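Local coordinates for iron superoxide dismutase (Trypanosoma cruzi, PDB 2GPC), which probably catalyses the dismutation of superoxide to hydrogen peroxide and oxygen at a mononuclear iron site, at residues 53-56 with 57-61; 91-94 with 95-99; 107-110 with 111-115. One frame throughout, in Å; residues are numbered along the deposited sequence. Where two conformers were deposited one is given.

Interaction 1: residues 53-56 with 57-61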
ATOM      1  N   SER A  53      -2.962  23.823 -12.782  1.00 22.04           N
ATOM      2  CA  SER A  53      -3.858  22.701 -13.045  1.00 20.68           C
ATOM      3  C   SER A  53      -3.308  21.452 -12.356  1.00 19.62           C
ATOM      4  O   SER A  53      -2.185  21.448 -11.863  1.00 18.91           O
ATOM      5  CB  SER A  53      -3.991  22.449 -14.554  1.00 20.74           C
ATOM      6  OG  SER A  53      -2.782  21.945 -15.094  1.00 19.61           O
ATOM      7  N   ILE A  54      -4.106  20.390 -12.326  1.00 18.78           N
ATOM      8  CA  ILE A  54      -3.653  19.110 -11.787  1.00 18.14           C
ATOM      9  C   ILE A  54      -2.389  18.675 -12.511  1.00 17.45           C
ATOM     10  O   ILE A  54      -1.410  18.294 -11.873  1.00 16.16           O
ATOM     11  CB  ILE A  54      -4.764  18.033 -11.929  1.00 18.06           C
ATOM     12  CG1 ILE A  54      -5.938  18.346 -10.993  1.00 18.92           C
ATOM     13  CG2 ILE A  54      -4.229  16.617 -11.645  1.00 18.45           C
ATOM     14  CD1 ILE A  54      -5.583  18.326  -9.516  1.00 19.44           C
ATOM     15  N   GLU A  55      -2.405  18.750 -13.839  1.00 17.19           N
ATOM     16  CA  GLU A  55      -1.262  18.309 -14.643  1.00 17.66           C
ATOM     17  C   GLU A  55      -0.028  19.172 -14.393  1.00 17.09           C
ATOM     18  O   GLU A  55       1.078  18.650 -14.311  1.00 16.69           O
ATOM     19  CB  GLU A  55      -1.624  18.264 -16.131  1.00 18.12           C
ATOM     20  CG  GLU A  55      -2.509  17.077 -16.502  1.00 21.34           C
ATOM     21  CD  GLU A  55      -2.707  16.909 -18.006  1.00 24.89           C
ATOM     22  OE1 GLU A  55      -1.860  17.386 -18.794  1.00 29.14           O
ATOM     23  OE2 GLU A  55      -3.719  16.290 -18.408  1.00 29.08           O
ATOM     24  N   GLU A  56      -0.224  20.481 -14.223  1.00 17.03           N
ATOM     25  CA  GLU A  56       0.879  21.403 -13.979  0.50 16.67           C
ATOM     26  C   GLU A  56       1.549  21.049 -12.655  1.00 16.55           C
ATOM     27  O   GLU A  56       2.770  21.068 -12.541  1.00 16.38           O
ATOM     28  CB  GLU A  56       0.381  22.861 -13.976  0.50 16.92           C
ATOM     29  CG  GLU A  56       0.487  23.550 -15.336  0.50 17.06           C
ATOM     30  CD  GLU A  56      -0.630  24.540 -15.645  0.50 16.91           C
ATOM     31  OE1 GLU A  56      -1.182  25.189 -14.724  0.50 15.09           O
ATOM     32  OE2 GLU A  56      -0.942  24.692 -16.845  0.50 18.02           O
ATOM     33  N   ILE A  57       0.730  20.727 -11.653  1.00 15.95           N
ATOM     34  CA  ILE A  57       1.232  20.328 -10.348  1.00 15.50           C
ATOM     35  C   ILE A  57       2.051  19.027 -10.430  1.00 15.60           C
ATOM     36  O   ILE A  57       3.108  18.902  -9.796  1.00 15.33           O
ATOM     37  CB  ILE A  57       0.067  20.159  -9.327  1.00 15.30           C
ATOM     38  CG1 ILE A  57      -0.586  21.505  -8.998  1.00 15.58           C
ATOM     39  CG2 ILE A  57       0.582  19.518  -8.051  1.00 14.75           C
ATOM     40  CD1 ILE A  57      -1.907  21.388  -8.244  1.00 16.26           C
ATOM     41  N   ILE A  58       1.554  18.053 -11.177  1.00 15.56           N
ATOM     42  CA  ILE A  58       2.238  16.771 -11.310  1.00 16.07           C
ATOM     43  C   ILE A  58       3.636  16.971 -11.945  1.00 16.85           C
ATOM     44  O   ILE A  58       4.606  16.313 -11.565  1.00 15.64           O
ATOM     45  CB  ILE A  58       1.365  15.783 -12.133  1.00 16.28           C
ATOM     46  CG1 ILE A  58       0.108  15.392 -11.345  1.00 15.27           C
ATOM     47  CG2 ILE A  58       2.143  14.512 -12.482  1.00 16.28           C
ATOM     48  CD1 ILE A  58      -1.009  14.809 -12.171  1.00 15.42           C
ATOM     49  N   ARG A  59       3.723  17.900 -12.890  1.00 18.09           N
ATOM     50  CA  ARG A  59       4.952  18.133 -13.650  1.00 19.49           C
ATOM     51  C   ARG A  59       5.998  18.966 -12.903  1.00 20.15           C
ATOM     52  O   ARG A  59       7.194  18.819 -13.161  1.00 20.64           O
ATOM     53  CB  ARG A  59       4.616  18.810 -14.981  1.00 19.94           C
ATOM     54  CG  ARG A  59       3.890  17.900 -15.954  1.00 22.13           C
ATOM     55  CD  ARG A  59       3.828  18.420 -17.388  1.00 24.90           C
ATOM     56  NE  ARG A  59       3.240  19.761 -17.471  1.00 27.72           N
ATOM     57  CZ  ARG A  59       1.998  20.036 -17.884  1.00 28.59           C
ATOM     58  NH1 ARG A  59       1.172  19.073 -18.283  1.00 29.08           N
ATOM     59  NH2 ARG A  59       1.587  21.304 -17.900  1.00 29.43           N
ATOM     60  N   THR A  60       5.555  19.820 -11.976  1.00 20.62           N
ATOM     61  CA  THR A  60       6.431  20.839 -11.371  1.00 20.93           C
ATOM     62  C   THR A  60       6.601  20.762  -9.856  1.00 20.97           C
ATOM     63  O   THR A  60       7.471  21.440  -9.307  1.00 21.68           O
ATOM     64  CB  THR A  60       5.920  22.255 -11.718  1.00 21.28           C
ATOM     65  OG1 THR A  60       4.640  22.487 -11.109  1.00 20.95           O
ATOM     66  CG2 THR A  60       5.670  22.415 -13.221  1.00 20.94           C
ATOM     67  N   GLU A  61       5.778  19.976  -9.168  1.00 20.35           N
ATOM     68  CA  GLU A  61       5.854  19.898  -7.712  1.00 20.42           C
ATOM     69  C   GLU A  61       6.273  18.495  -7.268  1.00 20.42           C
ATOM     70  O   GLU A  61       6.262  17.550  -8.059  1.00 20.47           O
ATOM     71  CB  GLU A  61       4.509  20.266  -7.069  1.00 20.49           C
ATOM     72  CG  GLU A  61       3.946  21.643  -7.432  1.00 20.62           C
ATOM     73  CD  GLU A  61       4.585  22.806  -6.671  1.00 21.12           C
ATOM     74  OE1 GLU A  61       5.210  22.601  -5.597  1.00 21.32           O
ATOM     75  OE2 GLU A  61       4.459  23.945  -7.159  1.00 22.22           O
TER

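Interaction 2: residues 91-94 with 95-99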
ATOM      1  N   THR A  91      -9.983  -4.447 -31.021  1.00 19.03           N
ATOM      2  CA  THR A  91      -9.897  -4.564 -32.473  1.00 19.91           C
ATOM      3  C   THR A  91      -9.232  -3.298 -33.029  1.00 20.00           C
ATOM      4  O   THR A  91      -8.851  -2.393 -32.265  1.00 20.20           O
ATOM      5  CB  THR A  91     -11.313  -4.726 -33.090  1.00 20.20           C
ATOM      6  OG1 THR A  91     -12.171  -3.674 -32.628  1.00 20.21           O
ATOM      7  CG2 THR A  91     -11.981  -6.001 -32.596  1.00 20.90           C
ATOM      8  N   GLY A  92      -9.085  -3.236 -34.349  1.00 20.04           N
ATOM      9  CA  GLY A  92      -8.658  -2.021 -35.017  1.00 19.89           C
ATOM     10  C   GLY A  92      -7.249  -1.590 -34.659  1.00 19.64           C
ATOM     11  O   GLY A  92      -6.362  -2.435 -34.512  1.00 20.22           O
ATOM     12  N   LYS A  93      -7.052  -0.282 -34.505  1.00 19.15           N
ATOM     13  CA  LYS A  93      -5.728   0.307 -34.311  1.00 18.96           C
ATOM     14  C   LYS A  93      -5.085  -0.098 -32.991  1.00 18.31           C
ATOM     15  O   LYS A  93      -3.879  -0.319 -32.930  1.00 17.55           O
ATOM     16  CB  LYS A  93      -5.802   1.833 -34.404  1.00 19.63           C
ATOM     17  CG  LYS A  93      -4.463   2.518 -34.658  1.00 22.36           C
ATOM     18  CD  LYS A  93      -3.894   2.201 -36.055  1.00 26.24           C
ATOM     19  CE  LYS A  93      -2.840   3.225 -36.494  1.00 26.85           C
ATOM     20  NZ  LYS A  93      -1.523   3.051 -35.795  1.00 29.29           N
ATOM     21  N   VAL A  94      -5.889  -0.194 -31.937  1.00 17.43           N
ATOM     22  CA  VAL A  94      -5.384  -0.655 -30.644  1.00 17.59           C
ATOM     23  C   VAL A  94      -4.825  -2.087 -30.756  1.00 16.98           C
ATOM     24  O   VAL A  94      -3.731  -2.370 -30.259  1.00 16.55           O
ATOM     25  CB  VAL A  94      -6.466  -0.578 -29.553  1.00 17.40           C
ATOM     26  CG1 VAL A  94      -6.001  -1.272 -28.272  1.00 18.40           C
ATOM     27  CG2 VAL A  94      -6.795   0.872 -29.256  1.00 18.16           C
ATOM     28  N   ALA A  95      -5.576  -2.977 -31.404  1.00 16.64           N
ATOM     29  CA  ALA A  95      -5.107  -4.337 -31.645  1.00 17.14           C
ATOM     30  C   ALA A  95      -3.806  -4.303 -32.437  1.00 17.34           C
ATOM     31  O   ALA A  95      -2.845  -4.976 -32.066  1.00 17.57           O
ATOM     32  CB  ALA A  95      -6.153  -5.164 -32.384  1.00 17.48           C
ATOM     33  N   ASP A  96      -3.768  -3.511 -33.509  1.00 17.18           N
ATOM     34  CA  ASP A  96      -2.589  -3.430 -34.370  1.00 17.14           C
ATOM     35  C   ASP A  96      -1.351  -3.030 -33.572  1.00 16.48           C
ATOM     36  O   ASP A  96      -0.282  -3.627 -33.723  1.00 16.02           O
ATOM     37  CB  ASP A  96      -2.772  -2.393 -35.493  1.00 17.85           C
ATOM     38  CG  ASP A  96      -3.792  -2.806 -36.547  1.00 19.45           C
ATOM     39  OD1 ASP A  96      -4.174  -3.995 -36.637  1.00 19.99           O
ATOM     40  OD2 ASP A  96      -4.266  -1.970 -37.345  1.00 22.93           O
ATOM     41  N   GLU A  97      -1.494  -1.993 -32.745  1.00 15.91           N
ATOM     42  CA  GLU A  97      -0.363  -1.433 -32.008  1.00 15.58           C
ATOM     43  C   GLU A  97       0.084  -2.404 -30.908  1.00 14.60           C
ATOM     44  O   GLU A  97       1.272  -2.579 -30.687  1.00 13.47           O
ATOM     45  CB  GLU A  97      -0.706  -0.030 -31.461  1.00 16.23           C
ATOM     46  CG  GLU A  97      -0.963   0.985 -32.586  1.00 17.98           C
ATOM     47  CD  GLU A  97      -0.617   2.428 -32.249  1.00 21.55           C
ATOM     48  OE1 GLU A  97       0.293   2.688 -31.436  1.00 23.10           O
ATOM     49  OE2 GLU A  97      -1.251   3.326 -32.838  1.00 25.00           O
ATOM     50  N   ILE A  98      -0.867  -3.072 -30.259  1.00 13.93           N
ATOM     51  CA  ILE A  98      -0.520  -4.087 -29.257  1.00 13.92           C
ATOM     52  C   ILE A  98       0.242  -5.262 -29.891  1.00 13.98           C
ATOM     53  O   ILE A  98       1.269  -5.701 -29.371  1.00 14.13           O
ATOM     54  CB  ILE A  98      -1.776  -4.565 -28.488  1.00 13.73           C
ATOM     55  CG1 ILE A  98      -2.178  -3.492 -27.474  1.00 14.42           C
ATOM     56  CG2 ILE A  98      -1.514  -5.903 -27.761  1.00 13.49           C
ATOM     57  CD1 ILE A  98      -3.471  -3.756 -26.760  1.00 15.44           C
ATOM     58  N   ASN A  99      -0.249  -5.742 -31.020  1.00 14.13           N
ATOM     59  CA  ASN A  99       0.386  -6.853 -31.730  1.00 14.31           C
ATOM     60  C   ASN A  99       1.810  -6.482 -32.187  1.00 14.29           C
ATOM     61  O   ASN A  99       2.722  -7.285 -32.081  1.00 13.98           O
ATOM     62  CB  ASN A  99      -0.460  -7.270 -32.942  1.00 14.07           C
ATOM     63  CG  ASN A  99      -1.775  -7.930 -32.552  1.00 15.85           C
ATOM     64  OD1 ASN A  99      -1.932  -8.433 -31.431  1.00 19.13           O
ATOM     65  ND2 ASN A  99      -2.744  -7.906 -33.472  1.00 15.37           N
TER

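Interaction 3: residues 107-110 with 111-115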
ATOM      1  N   LYS A 107       0.358 -12.158 -25.195  1.00 14.52           N
ATOM      2  CA  LYS A 107       1.656 -11.828 -24.618  1.00 14.57           C
ATOM      3  C   LYS A 107       1.605 -10.496 -23.838  1.00 13.70           C
ATOM      4  O   LYS A 107       2.183 -10.385 -22.757  1.00 13.36           O
ATOM      5  CB  LYS A 107       2.737 -11.793 -25.707  1.00 14.94           C
ATOM      6  CG  LYS A 107       3.241 -13.185 -26.122  1.00 16.20           C
ATOM      7  CD  LYS A 107       4.129 -13.108 -27.353  1.00 18.16           C
ATOM      8  CE  LYS A 107       4.793 -14.454 -27.665  1.00 20.43           C
ATOM      9  NZ  LYS A 107       5.314 -14.500 -29.074  1.00 20.96           N
ATOM     10  N   PHE A 108       0.916  -9.504 -24.392  1.00 13.19           N
ATOM     11  CA  PHE A 108       0.666  -8.241 -23.701  1.00 12.88           C
ATOM     12  C   PHE A 108      -0.053  -8.517 -22.381  1.00 13.09           C
ATOM     13  O   PHE A 108       0.357  -8.029 -21.333  1.00 13.64           O
ATOM     14  CB  PHE A 108      -0.198  -7.291 -24.542  1.00 12.64           C
ATOM     15  CG  PHE A 108      -0.966  -6.287 -23.714  1.00 12.33           C
ATOM     16  CD1 PHE A 108      -0.302  -5.244 -23.073  1.00 12.78           C
ATOM     17  CD2 PHE A 108      -2.335  -6.411 -23.535  1.00 11.46           C
ATOM     18  CE1 PHE A 108      -1.007  -4.333 -22.272  1.00 10.99           C
ATOM     19  CE2 PHE A 108      -3.038  -5.508 -22.746  1.00 11.40           C
ATOM     20  CZ  PHE A 108      -2.372  -4.469 -22.124  1.00 11.65           C
ATOM     21  N   LYS A 109      -1.112  -9.310 -22.443  1.00 12.93           N
ATOM     22  CA  LYS A 109      -1.966  -9.550 -21.291  1.00 13.22           C
ATOM     23  C   LYS A 109      -1.176 -10.245 -20.181  1.00 13.48           C
ATOM     24  O   LYS A 109      -1.316  -9.892 -19.010  1.00 12.95           O
ATOM     25  CB  LYS A 109      -3.199 -10.361 -21.704  1.00 13.36           C
ATOM     26  CG  LYS A 109      -4.020 -10.880 -20.550  1.00 14.55           C
ATOM     27  CD  LYS A 109      -5.340 -11.478 -21.007  1.00 14.83           C
ATOM     28  CE  LYS A 109      -6.136 -11.952 -19.811  1.00 16.17           C
ATOM     29  NZ  LYS A 109      -7.447 -12.525 -20.188  1.00 16.25           N
ATOM     30  N   GLU A 110      -0.340 -11.216 -20.552  1.00 13.80           N
ATOM     31  CA  GLU A 110       0.511 -11.893 -19.589  1.00 14.72           C
ATOM     32  C   GLU A 110       1.476 -10.905 -18.915  1.00 14.38           C
ATOM     33  O   GLU A 110       1.663 -10.959 -17.703  1.00 14.32           O
ATOM     34  CB  GLU A 110       1.288 -13.052 -20.239  1.00 15.09           C
ATOM     35  CG  GLU A 110       2.299 -13.744 -19.318  1.00 18.32           C
ATOM     36  CD  GLU A 110       1.660 -14.706 -18.314  1.00 22.25           C
ATOM     37  OE1 GLU A 110       0.409 -14.754 -18.212  1.00 23.83           O
ATOM     38  OE2 GLU A 110       2.417 -15.432 -17.622  1.00 25.00           O
ATOM     39  N   GLU A 111       2.086 -10.011 -19.688  1.00 13.94           N
ATOM     40  CA  GLU A 111       3.058  -9.073 -19.134  1.00 14.09           C
ATOM     41  C   GLU A 111       2.381  -8.064 -18.188  1.00 13.83           C
ATOM     42  O   GLU A 111       2.880  -7.814 -17.102  1.00 13.70           O
ATOM     43  CB  GLU A 111       3.818  -8.362 -20.252  1.00 14.41           C
ATOM     44  CG  GLU A 111       4.916  -7.424 -19.771  1.00 15.28           C
ATOM     45  CD  GLU A 111       5.715  -6.807 -20.907  1.00 15.98           C
ATOM     46  OE1 GLU A 111       5.596  -7.266 -22.067  1.00 17.77           O
ATOM     47  OE2 GLU A 111       6.485  -5.863 -20.632  1.00 17.82           O
ATOM     48  N   PHE A 112       1.238  -7.520 -18.591  1.00 13.08           N
ATOM     49  CA  PHE A 112       0.509  -6.563 -17.759  1.00 12.69           C
ATOM     50  C   PHE A 112       0.002  -7.226 -16.476  1.00 12.37           C
ATOM     51  O   PHE A 112       0.177  -6.675 -15.391  1.00 12.36           O
ATOM     52  CB  PHE A 112      -0.642  -5.926 -18.562  1.00 12.49           C
ATOM     53  CG  PHE A 112      -1.395  -4.849 -17.821  1.00 12.20           C
ATOM     54  CD1 PHE A 112      -2.329  -5.177 -16.849  1.00 11.99           C
ATOM     55  CD2 PHE A 112      -1.184  -3.502 -18.113  1.00 12.04           C
ATOM     56  CE1 PHE A 112      -3.042  -4.177 -16.166  1.00 12.99           C
ATOM     57  CE2 PHE A 112      -1.887  -2.503 -17.432  1.00 12.16           C
ATOM     58  CZ  PHE A 112      -2.828  -2.845 -16.467  1.00 11.47           C
ATOM     59  N   THR A 113      -0.592  -8.413 -16.608  1.00 12.03           N
ATOM     60  CA  THR A 113      -1.071  -9.202 -15.463  1.00 11.66           C
ATOM     61  C   THR A 113       0.025  -9.433 -14.439  1.00 11.91           C
ATOM     62  O   THR A 113      -0.154  -9.151 -13.267  1.00 11.71           O
ATOM     63  CB  THR A 113      -1.601 -10.570 -15.925  1.00 11.89           C
ATOM     64  OG1 THR A 113      -2.729 -10.396 -16.789  1.00 10.32           O
ATOM     65  CG2 THR A 113      -2.142 -11.400 -14.753  1.00 12.12           C
ATOM     66  N   ASN A 114       1.163  -9.932 -14.886  1.00 12.02           N
ATOM     67  CA  ASN A 114       2.246 -10.249 -13.960  1.00 12.64           C
ATOM     68  C   ASN A 114       2.810  -9.010 -13.259  1.00 12.70           C
ATOM     69  O   ASN A 114       3.120  -9.061 -12.068  1.00 13.24           O
ATOM     70  CB  ASN A 114       3.326 -11.061 -14.671  1.00 12.77           C
ATOM     71  CG  ASN A 114       2.833 -12.460 -15.053  1.00 13.78           C
ATOM     72  OD1 ASN A 114       1.853 -12.970 -14.484  1.00 14.57           O
ATOM     73  ND2 ASN A 114       3.509 -13.085 -16.009  1.00 14.07           N
ATOM     74  N   VAL A 115       2.908  -7.900 -13.980  1.00 12.88           N
ATOM     75  CA  VAL A 115       3.277  -6.621 -13.365  1.00 12.96           C
ATOM     76  C   VAL A 115       2.219  -6.160 -12.333  1.00 12.50           C
ATOM     77  O   VAL A 115       2.552  -5.783 -11.221  1.00 12.18           O
ATOM     78  CB  VAL A 115       3.492  -5.521 -14.448  1.00 13.10           C
ATOM     79  CG1 VAL A 115       3.538  -4.137 -13.840  1.00 12.93           C
ATOM     80  CG2 VAL A 115       4.770  -5.787 -15.225  1.00 14.08           C
TER
HETATM   81  O   HOH W   1      -0.055 -14.596 -15.483  1.00 26.01           O

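Interaction 1: residues 53-56 with 57-61
The Arg-59 guanidinium lays one face over the backbone of the preceding turn, with Glu-55 O 3.8 Å and Glu-56 CA 3.9 Å from its plane. Past its NH1 end stands the Glu-55 carboxylate, turned nearly perpendicular (87°); Glu-55 OE1 and Arg-59 NH1 form a long salt bridge of 3.5 Å. At NH2 the neighbour is Glu-56 CG; in one of its two conformers the Glu-56 chain bends at chi2 and carries its carboxylate to the helix start, Glu-56 OE2 staying 4.4 Å from Arg-59 NH2, beyond a salt bridge. There Ser-53 and Glu-56 make a capping box: Glu-56 N donates to Ser-53 OG (3.1 Å), and in that conformer Ser-53 N reaches Glu-56 OE1 (3.0 Å) from above the carboxylate plane. This closes the N terminus of the short helix 54-60, in the alpha-hairpin part of the iron/manganese superoxide dismutase fold. Thr-60 OG1, between the backbone N and carbonyl carbon (chi1 66°), donates to Glu-56 O at 2.7 Å from above the carbonyl plane. On the inner flank Ile-54 CG2 meets Ile-58 CD1 at 3.7 Å. Ile-57 and Ile-58 pack on Ala-69 of helix 63-80, Ile-58 also on Phe-66 and Phe-73.

Interaction 2: residues 91-94 with 95-99
Regular i to i+4 backbone bonds join successive turns near the start of helix 92-102, from Asp-96 N to Gly-92 O, Glu-97 N to Lys-93 O and Ile-98 N to Val-94 O, preceded by a weak one from Ala-95 N to Thr-91 O at 3.4 Å. Gly-92 has a positive phi (65°), a value glycine adopts readily. On the outer side Lys-93 and Glu-97 form an i to i+4 salt bridge, Lys-93 NZ to Glu-97 OE2 at 3.0 Å. The lysine rises with CG opposite its own N (chi1 -162°), and bends at chi2 and again at chi4 swing the ammonium across to the glutamate. It meets OE2 from above the carboxylate plane, 43° out of it. The Glu-97 chain stays extended beyond CG, and its CG lies 3.2 Å from Lys-93 O. Asp-96 folds back over the first turn, its CG 3.3 Å from Gly-92 O, which already accepts the Asp-96 N-H. One turn apart on the buried flank, Val-94 and Ile-98 lie side by side and point the same way, Val-94 CG1 to Ile-98 CD1 being 3.9 Å. Glu-97 OE1 has a second charged partner in Lys-129, so the carboxylate is shared by two lysines, which would probably favour its ionised form. The helix belongs to the C-terminal domain of the iron/manganese superoxide dismutases. Val-94 packs on Trp-187, Val-190 and Glu-191 of helix 187-193, Ile-98 shares Trp-187, and Ile-98 and Glu-97 both rest on Leu-136 of strand 135-142.

Interaction 3: residues 107-110 with 111-115
Glu-110 and Asn-114, one turn apart on the exposed side of helix 105-118, are joined directly and through water. Asn-114 ND2 donates to Glu-110 OE2 at 3.1 Å and a fairly straight 155°. It comes from well above the carboxylate plane (68° out of it), and the carboxylate and amide planes stand steeply to one another. A water molecule completes the ring of bonds, donating to Glu-110 OE1 (2.8 Å) and to Asn-114 OD1 (2.7 Å), so that both oxygens of the acid and both ends of the amide are engaged, which restrains the amide rotation. The bend of the Glu-110 chain at chi2 (77°) brings its carboxylate along the helix to the asparagine. On another flank Lys-109 O is gripped twice by Thr-113, by its N at 2.9 Å and by OG1 at 2.7 Å, from opposite faces of the carbonyl plane; OG1 stands beside its own backbone N. Trp-182 NE1 is hydrogen-bonded to the same hydroxyl, and its ring system also makes a cation-pi contact with Lys-109. On the buried side Phe-108 and Phe-112 point the same way, side by side. Their rings are oblique, with centroids 6.0 Å apart, and the side chains come closest at Phe-108 CE1 and Phe-112 CB, 4.1 Å. In the C-terminal domain of the iron/manganese superoxide dismutases, these two phenylalanines seat the helix against the antiparallel sheet: Phe-108 touches Leu-127 of strand 123-130 and Val-138 of strand 135-142, and Phe-112 lies on Ala-125. Phe-108 also meets Phe-102 and Ile-98 of helix 92-102, whereas Phe-112 meets the Trp-182 ring of helix 174-184.

From the N terminus the three contacts come in series, each within a single helix; none encloses or crosses another, and each spans just adjacent turns. Interaction 1 lies in the alpha-hairpin part, on helix 54-60 beside helix 63-80. Interactions 2 and 3 belong to the C-terminal domain, on the successive helices 92-102 and 105-118, and touch where Ile-98 CG2 meets Phe-108 CB at 3.7 Å. Both helices pack on strand 135-142, the first also on helix 187-193. Interaction 1 is remote from both, its nearest atoms about 19 Å from interaction 2 and about 18 Å from interaction 3.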